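PDB 5FX8: manganese lipoxygenase from Gaeumannomyces graminis, which uses a manganese centre to oxygenate linoleic and alpha-linolenic acids to 11S- and 13R-hydroperoxides, converting the 11S-hydroperoxides into the 13R products. Local coordinates for residues Y112-A115 with N116-F119; V530-V533 with S534-R538; R410-Q413 with A414-D417. One frame throughout, in Å; residues are numbered along the deposited sequence.

Contacts 1, 2 and 3 lie on three different helices of the predominantly helical lipoxygenase fold, 86-124, 526-539 and 396-420, so along the chain contact 3 falls between the other two. Contacts 1 and 2, remote in sequence, are neighbours in space: their centres are about 10 Å apart, their helices pack on each other through A115 and V530, and the sugar on N116 touches both. Contact 3 is separate, its centre about 46 Å from that of contact 1 and about 39 Å from that of contact 2, across the chain's centre from contact 2. The set thus samples a helix pair bridged by the sugar on N116 and a helix packed well away from it.

Contact 1 (Y112-A115 with N116-F119); sequences YREA and NETF. With NAG (2-acetamido-2-deoxy-beta-D-glucopyranose), chain K.
From Y112 to F119 the backbone of helix 86-124 is unbroken alpha-helix, each amide from N116 to F119 bonding to the carbonyl oxygen four residues earlier, as N116 N does to Y112 O at 2.9 Å. That carbonyl is used twice. The side-chain amide ND2 of N116 also donates to Y112 O, again at 2.9 Å, and the two donors come from opposite faces of the carbonyl plane, ND2 standing well above it. ND2 is the attachment point of the glycan as well, bonded covalently to NAG C1 at 1.4 Å, and N116-E117-T118 is a classical N-X-T sequon. The sugar then lies back along the helix surface. Its C6 sits over one face of the Y112 ring, offset toward the rim, while the acetamide spreads the other way, with O7 3.5 Å from A115 CB and the methyl C8 3.7 Å from F119 CB.

On the other flank T118 gives its hydroxyl to the preceding turn. With chi1 at -56° OG1 lies beside its own backbone N, from where it donates to E114 O, an oxygen that T118 N reaches too. R113 and E117 run side by side: the carboxylate oxygen OE2 of E117 lies beside the methylenes of R113, 3.7 Å from CG, while the charged groups do not meet (R113 NE to E117 OE2 5.5 Å). E114 turns elsewhere, its carboxylate accepting from the backbone amides of E144 and S145. Bonds from ND2 to Y112 O and from OD1 to T108 of the second subunit probably restrain the N116 amide and so set the direction in which the sugar leaves; packing on Y112, A115 and F119, and a hydrogen bond to Y112 OH of the second subunit, then place the sugar at the subunit interface.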
loop_
_atom_site.group_PDB
_atom_site.type_symbol
_atom_site.label_atom_id
_atom_site.label_comp_id
_atom_site.label_asym_id
_atom_site.label_seq_id
_atom_site.Cartn_x
_atom_site.Cartn_y
_atom_site.Cartn_z
ATOM N N TYR A 112 -11.342 -9.314 -4.806
ATOM C CA TYR A 112 -12.607 -9.555 -5.484
ATOM C C TYR A 112 -13.311 -10.780 -4.916
ATOM O O TYR A 112 -14.522 -10.750 -4.661
ATOM C CB TYR A 112 -12.352 -9.706 -6.970
ATOM C CG TYR A 112 -12.215 -8.389 -7.654
ATOM C CD1 TYR A 112 -13.028 -7.340 -7.304
ATOM C CD2 TYR A 112 -11.280 -8.194 -8.655
ATOM C CE1 TYR A 112 -12.917 -6.136 -7.919
ATOM C CE2 TYR A 112 -11.163 -6.990 -9.276
ATOM C CZ TYR A 112 -11.987 -5.954 -8.897
ATOM O OH TYR A 112 -11.925 -4.717 -9.505
ATOM N N ARG A 113 -12.569 -11.863 -4.699
ATOM C CA ARG A 113 -13.162 -13.048 -4.093
ATOM C C ARG A 113 -13.772 -12.739 -2.713
ATOM O O ARG A 113 -14.940 -13.054 -2.451
ATOM C CB ARG A 113 -12.102 -14.136 -4.030
ATOM C CG ARG A 113 -12.549 -15.438 -3.497
ATOM C CD ARG A 113 -11.339 -16.217 -3.074
ATOM N NE ARG A 113 -10.287 -16.073 -4.066
ATOM C CZ ARG A 113 -8.997 -16.252 -3.806
ATOM N NH1 ARG A 113 -8.627 -16.584 -2.576
ATOM N NH2 ARG A 113 -8.084 -16.100 -4.771
ATOM N N GLU A 114 -13.029 -12.060 -1.837
ATOM C CA GLU A 114 -13.558 -11.755 -0.512
ATOM C C GLU A 114 -14.639 -10.680 -0.542
ATOM O O GLU A 114 -15.447 -10.603 0.386
ATOM C CB GLU A 114 -12.411 -11.344 0.431
ATOM C CG GLU A 114 -11.286 -12.356 0.424
ATOM C CD GLU A 114 -10.335 -12.275 1.604
ATOM O OE1 GLU A 114 -9.700 -11.231 1.797
ATOM O OE2 GLU A 114 -10.197 -13.267 2.343
ATOM N N ALA A 115 -14.668 -9.836 -1.563
ATOM C CA ALA A 115 -15.788 -8.917 -1.727
ATOM C C ALA A 115 -17.038 -9.663 -2.148
ATOM O O ALA A 115 -18.147 -9.343 -1.707
ATOM C CB ALA A 115 -15.456 -7.851 -2.763
ATOM N N ASN A 116 -16.877 -10.650 -3.014
ATOM C CA ASN A 116 -18.027 -11.410 -3.444
ATOM C C ASN A 116 -18.598 -12.193 -2.280
ATOM O O ASN A 116 -19.820 -12.265 -2.112
ATOM C CB ASN A 116 -17.628 -12.319 -4.606
ATOM C CG ASN A 116 -17.810 -11.660 -5.949
ATOM O OD1 ASN A 116 -18.687 -12.037 -6.692
ATOM N ND2 ASN A 116 -16.990 -10.674 -6.264
ATOM N N GLU A 117 -17.728 -12.747 -1.436
ATOM C CA GLU A 117 -18.214 -13.461 -0.263
ATOM C C GLU A 117 -18.907 -12.510 0.701
ATOM O O GLU A 117 -20.005 -12.796 1.197
ATOM C CB GLU A 117 -17.072 -14.192 0.429
ATOM C CG GLU A 117 -16.443 -15.346 -0.380
ATOM C CD GLU A 117 -15.046 -15.756 0.149
ATOM O OE1 GLU A 117 -14.621 -15.208 1.188
ATOM O OE2 GLU A 117 -14.355 -16.597 -0.476
ATOM N N THR A 118 -18.283 -11.366 0.961
ATOM C CA THR A 118 -18.874 -10.387 1.860
ATOM C C THR A 118 -20.275 -10.007 1.406
ATOM O O THR A 118 -21.207 -9.934 2.216
ATOM C CB THR A 118 -17.980 -9.151 1.923
ATOM O OG1 THR A 118 -16.660 -9.534 2.324
ATOM C CG2 THR A 118 -18.537 -8.144 2.889
ATOM N N PHE A 119 -20.437 -9.743 0.108
ATOM C CA PHE A 119 -21.739 -9.316 -0.389
ATOM C C PHE A 119 -22.762 -10.434 -0.276
ATOM O O PHE A 119 -23.934 -10.184 0.030
ATOM C CB PHE A 119 -21.621 -8.842 -1.837
ATOM C CG PHE A 119 -22.873 -8.201 -2.383
ATOM C CD1 PHE A 119 -23.413 -7.068 -1.792
ATOM C CD2 PHE A 119 -23.488 -8.711 -3.521
ATOM C CE1 PHE A 119 -24.540 -6.473 -2.317
ATOM C CE2 PHE A 119 -24.603 -8.114 -4.038
ATOM C CZ PHE A 119 -25.128 -6.994 -3.433
HETATM C C1 NAG K . -17.105 -10.009 -7.530
HETATM C C2 NAG K . -17.325 -8.540 -7.286
HETATM C C3 NAG K . -17.432 -7.801 -8.609
HETATM C C4 NAG K . -16.198 -8.075 -9.445
HETATM C C5 NAG K . -16.057 -9.569 -9.618
HETATM C C6 NAG K . -14.812 -9.963 -10.354
HETATM C C7 NAG K . -18.613 -7.491 -5.484
HETATM C C8 NAG K . -19.914 -7.468 -4.760
HETATM N N2 NAG K . -18.521 -8.356 -6.491
HETATM O O3 NAG K . -17.496 -6.405 -8.377
HETATM O O4 NAG K . -16.307 -7.433 -10.706
HETATM O O5 NAG K . -15.975 -10.190 -8.332
HETATM O O6 NAG K . -14.728 -11.378 -10.380
HETATM O O7 NAG K . -17.699 -6.750 -5.187
#

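Contact 2 (V530-V533 with S534-R538); sequences VEQV and SLLAR. With NAG (2-acetamido-2-deoxy-beta-D-glucopyranose), chain K.
E531 and R538 face each other across nearly two turns of the alpha-helix 526-539, yet their charges meet through a water instead of a salt bridge. E531 OE2 stays 4.3 Å from R538 NH2, and the water accepts from NH2 at 2.7 Å while donating to both OE2 and the backbone O of E531. The same NH2 donates almost straight to S534 OG, 3.2 Å away with an N-H...O angle of 169°. Both partners lie at the edge of the guanidinium in its plane, and one face of the group rests over L535 CA, which probably fixes the turn of the group; F342 adds a cation-pi contact. S534 OG is turned toward this arginine by chi1 near 180°, anti to the serine N. On the glycan side, E531 OE1 and OE2 both lie 3.1 Å from the acetamide O7 of the sugar borne by N116, acceptors facing an acceptor with no hydrogen bond assigned.

Further round the helix Q532 is satisfied by loop backbone, OE1 by A498 N and NE2 by the carbonyls of H496 and G491. L536 packs on P486 and V487, its side chain about 11 Å from the manganese ion. Its CD1 lies 3.9 Å from Q532 NE2, where the two side chains cross at a slant.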
loop_
_atom_site.group_PDB
_atom_site.type_symbol
_atom_site.label_atom_id
_atom_site.label_comp_id
_atom_site.label_asym_id
_atom_site.label_seq_id
_atom_site.Cartn_x
_atom_site.Cartn_y
_atom_site.Cartn_z
ATOM N N VAL A 530 -19.642 -2.614 -0.151
ATOM C CA VAL A 530 -18.701 -3.679 -0.471
ATOM C C VAL A 530 -17.711 -3.204 -1.514
ATOM O O VAL A 530 -16.548 -3.613 -1.515
ATOM C CB VAL A 530 -19.459 -4.939 -0.928
ATOM C CG1 VAL A 530 -18.518 -6.005 -1.352
ATOM C CG2 VAL A 530 -20.278 -5.455 0.200
ATOM N N GLU A 531 -18.139 -2.320 -2.400
ATOM C CA GLU A 531 -17.257 -1.897 -3.472
ATOM C C GLU A 531 -16.227 -0.903 -2.963
ATOM O O GLU A 531 -15.089 -0.863 -3.455
ATOM C CB GLU A 531 -18.091 -1.317 -4.611
ATOM C CG GLU A 531 -17.772 -1.869 -5.986
ATOM C CD GLU A 531 -17.715 -3.390 -6.035
ATOM O OE1 GLU A 531 -18.785 -4.020 -6.171
ATOM O OE2 GLU A 531 -16.591 -3.952 -5.963
ATOM N N GLN A 532 -16.609 -0.098 -1.970
ATOM C CA GLN A 532 -15.639 0.768 -1.323
ATOM C C GLN A 532 -14.624 -0.067 -0.558
ATOM O O GLN A 532 -13.412 0.044 -0.787
ATOM C CB GLN A 532 -16.348 1.774 -0.422
ATOM C CG GLN A 532 -15.441 2.325 0.664
ATOM C CD GLN A 532 -15.901 3.621 1.313
ATOM O OE1 GLN A 532 -16.821 4.297 0.857
ATOM N NE2 GLN A 532 -15.249 3.967 2.397
ATOM N N VAL A 533 -15.098 -0.981 0.283
ATOM C CA VAL A 533 -14.131 -1.775 1.022
ATOM C C VAL A 533 -13.257 -2.580 0.069
ATOM O O VAL A 533 -12.089 -2.817 0.352
ATOM C CB VAL A 533 -14.826 -2.655 2.079
ATOM C CG1 VAL A 533 -13.808 -3.394 2.882
ATOM C CG2 VAL A 533 -15.576 -1.802 3.002
ATOM N N SER A 534 -13.772 -2.938 -1.101
ATOM C CA SER A 534 -13.010 -3.772 -2.023
ATOM C C SER A 534 -11.923 -2.979 -2.737
ATOM O O SER A 534 -10.816 -3.490 -2.955
ATOM C CB SER A 534 -13.951 -4.411 -3.021
ATOM O OG SER A 534 -13.222 -5.202 -3.941
ATOM N N LEU A 535 -12.212 -1.728 -3.099
ATOM C CA LEU A 535 -11.182 -0.855 -3.661
ATOM C C LEU A 535 -10.085 -0.530 -2.634
ATOM O O LEU A 535 -8.880 -0.598 -2.931
ATOM C CB LEU A 535 -11.842 0.415 -4.179
ATOM C CG LEU A 535 -10.890 1.482 -4.687
ATOM C CD1 LEU A 535 -10.139 1.038 -5.938
ATOM C CD2 LEU A 535 -11.669 2.722 -4.939
ATOM N N LEU A 536 -10.480 -0.177 -1.413
ATOM C CA LEU A 536 -9.468 0.153 -0.418
ATOM C C LEU A 536 -8.662 -1.091 -0.037
ATOM O O LEU A 536 -7.439 -1.024 0.148
ATOM C CB LEU A 536 -10.127 0.822 0.791
ATOM C CG LEU A 536 -11.052 1.997 0.454
ATOM C CD1 LEU A 536 -11.629 2.695 1.661
ATOM C CD2 LEU A 536 -10.291 2.942 -0.388
ATOM N N ALA A 537 -9.315 -2.251 0.017
ATOM C CA ALA A 537 -8.556 -3.476 0.198
ATOM C C ALA A 537 -7.590 -3.696 -0.954
ATOM O O ALA A 537 -6.527 -4.274 -0.763
ATOM C CB ALA A 537 -9.492 -4.675 0.343
ATOM N N ARG A 538 -7.933 -3.244 -2.153
ATOM C CA ARG A 538 -6.996 -3.368 -3.251
ATOM C C ARG A 538 -5.834 -2.385 -3.160
ATOM O O ARG A 538 -4.832 -2.573 -3.860
ATOM C CB ARG A 538 -7.732 -3.204 -4.576
ATOM C CG ARG A 538 -8.067 -4.531 -5.251
ATOM C CD ARG A 538 -8.988 -4.292 -6.412
ATOM N NE ARG A 538 -10.364 -4.099 -5.999
ATOM C CZ ARG A 538 -11.167 -3.229 -6.572
ATOM N NH1 ARG A 538 -10.704 -2.481 -7.554
ATOM N NH2 ARG A 538 -12.412 -3.104 -6.170
HETATM C C1 NAG K . -17.105 -10.009 -7.530
HETATM C C2 NAG K . -17.325 -8.540 -7.286
HETATM C C3 NAG K . -17.432 -7.801 -8.609
HETATM C C4 NAG K . -16.198 -8.075 -9.445
HETATM C C5 NAG K . -16.057 -9.569 -9.618
HETATM C C6 NAG K . -14.812 -9.963 -10.354
HETATM C C7 NAG K . -18.613 -7.491 -5.484
HETATM C C8 NAG K . -19.914 -7.468 -4.760
HETATM N N2 NAG K . -18.521 -8.356 -6.491
HETATM O O3 NAG K . -17.496 -6.405 -8.377
HETATM O O4 NAG K . -16.307 -7.433 -10.706
HETATM O O5 NAG K . -15.975 -10.190 -8.332
HETATM O O6 NAG K . -14.728 -11.378 -10.380
HETATM O O7 NAG K . -17.699 -6.750 -5.187
HETATM O O HOH W 1 -14.564 -1.557 -6.231
#

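Contact 3 (R410-Q413 with A414-D417); sequences RFMQ and AFVD
F411 O accepts from F415 N at 2.8 Å, one of four successive backbone bonds in helix 396-420. R410 O, M412 O and Q413 O are matched in the same way by the amides of A414, V416 and D417, so every carbonyl of 410-413 has an amide partner one turn on.

Among the side chains, Q413 bends at chi2 so that NE2 comes to 3.7 Å from D417 OD1, with amide and carboxylate planes 34° apart; this is a near approach, with no hydrogen bond. The real partner of D417 OD1 is R460, which forms a salt bridge with it from helix 460-481, the helix on which M412 and V416 also pack.

The remaining face is apolar. F411 CE1 lies 4.0 Å from F415 CB, and M412 SD sits at the edge of the F411 ring, in its plane. F411 also stacks on F555 and meets Y568 edge-to-face, while F415 packs against helix 313-321. The carbonyls of 410-413 are thus paired with amides one turn on, F411, M412, F415 and V416 make up the buried side, and R460 probably keeps D417 ionised.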
loop_
_atom_site.group_PDB
_atom_site.type_symbol
_atom_site.label_atom_id
_atom_site.label_comp_id
_atom_site.label_asym_id
_atom_site.label_seq_id
_atom_site.Cartn_x
_atom_site.Cartn_y
_atom_site.Cartn_z
ATOM N N ARG A 410 19.393 6.933 12.058
ATOM C CA ARG A 410 20.560 6.190 12.489
ATOM C C ARG A 410 21.169 5.421 11.323
ATOM O O ARG A 410 22.375 5.524 11.072
ATOM C CB ARG A 410 20.199 5.268 13.637
ATOM C CG ARG A 410 21.367 4.508 14.184
ATOM C CD ARG A 410 20.900 3.544 15.237
ATOM N NE ARG A 410 20.066 4.211 16.238
ATOM C CZ ARG A 410 20.561 4.840 17.303
ATOM N NH1 ARG A 410 21.884 4.887 17.502
ATOM N NH2 ARG A 410 19.743 5.427 18.167
ATOM N N PHE A 411 20.351 4.664 10.581
ATOM C CA PHE A 411 20.918 3.939 9.452
ATOM C C PHE A 411 21.558 4.887 8.450
ATOM O O PHE A 411 22.647 4.617 7.947
ATOM C CB PHE A 411 19.880 3.086 8.743
ATOM C CG PHE A 411 20.396 2.468 7.489
ATOM C CD1 PHE A 411 20.314 3.138 6.283
ATOM C CD2 PHE A 411 20.988 1.234 7.517
ATOM C CE1 PHE A 411 20.805 2.595 5.163
ATOM C CE2 PHE A 411 21.468 0.677 6.384
ATOM C CZ PHE A 411 21.388 1.363 5.208
ATOM N N MET A 412 20.878 5.972 8.100
ATOM C CA MET A 412 21.409 6.811 7.044
ATOM C C MET A 412 22.696 7.460 7.488
ATOM O O MET A 412 23.611 7.647 6.689
ATOM C CB MET A 412 20.392 7.865 6.611
ATOM C CG MET A 412 19.259 7.335 5.801
ATOM S SD MET A 412 19.739 6.441 4.313
ATOM C CE MET A 412 18.117 6.077 3.669
ATOM N N GLN A 413 22.777 7.819 8.759
ATOM C CA GLN A 413 24.001 8.386 9.300
ATOM C C GLN A 413 25.140 7.391 9.198
ATOM O O GLN A 413 26.236 7.729 8.750
ATOM C CB GLN A 413 23.789 8.811 10.743
ATOM C CG GLN A 413 24.960 9.587 11.301
ATOM C CD GLN A 413 24.996 11.029 10.821
ATOM O OE1 GLN A 413 24.098 11.810 11.131
ATOM N NE2 GLN A 413 26.039 11.391 10.071
ATOM N N ALA A 414 24.890 6.140 9.568
ATOM C CA ALA A 414 25.968 5.175 9.432
ATOM C C ALA A 414 26.293 4.901 7.969
ATOM O O ALA A 414 27.448 4.651 7.639
ATOM C CB ALA A 414 25.631 3.891 10.171
ATOM N N PHE A 415 25.309 4.969 7.079
ATOM C CA PHE A 415 25.563 4.725 5.666
ATOM C C PHE A 415 26.421 5.824 5.061
ATOM O O PHE A 415 27.345 5.539 4.294
ATOM C CB PHE A 415 24.230 4.584 4.921
ATOM C CG PHE A 415 24.352 4.666 3.434
ATOM C CD1 PHE A 415 25.039 3.708 2.727
ATOM C CD2 PHE A 415 23.774 5.695 2.743
ATOM C CE1 PHE A 415 25.163 3.783 1.382
ATOM C CE2 PHE A 415 23.882 5.766 1.364
ATOM C CZ PHE A 415 24.580 4.812 0.694
ATOM N N VAL A 416 26.138 7.079 5.405
ATOM C CA VAL A 416 26.908 8.198 4.885
ATOM C C VAL A 416 28.311 8.181 5.459
ATOM O O VAL A 416 29.289 8.346 4.725
ATOM C CB VAL A 416 26.191 9.531 5.165
ATOM C CG1 VAL A 416 27.058 10.714 4.792
ATOM C CG2 VAL A 416 24.944 9.596 4.378
ATOM N N ASP A 417 28.437 7.934 6.769
ATOM C CA ASP A 417 29.769 7.819 7.349
ATOM C C ASP A 417 30.546 6.663 6.728
ATOM O O ASP A 417 31.741 6.783 6.473
ATOM C CB ASP A 417 29.692 7.657 8.865
ATOM C CG ASP A 417 29.212 8.917 9.590
ATOM O OD1 ASP A 417 29.336 10.059 9.080
ATOM O OD2 ASP A 417 28.693 8.738 10.707
#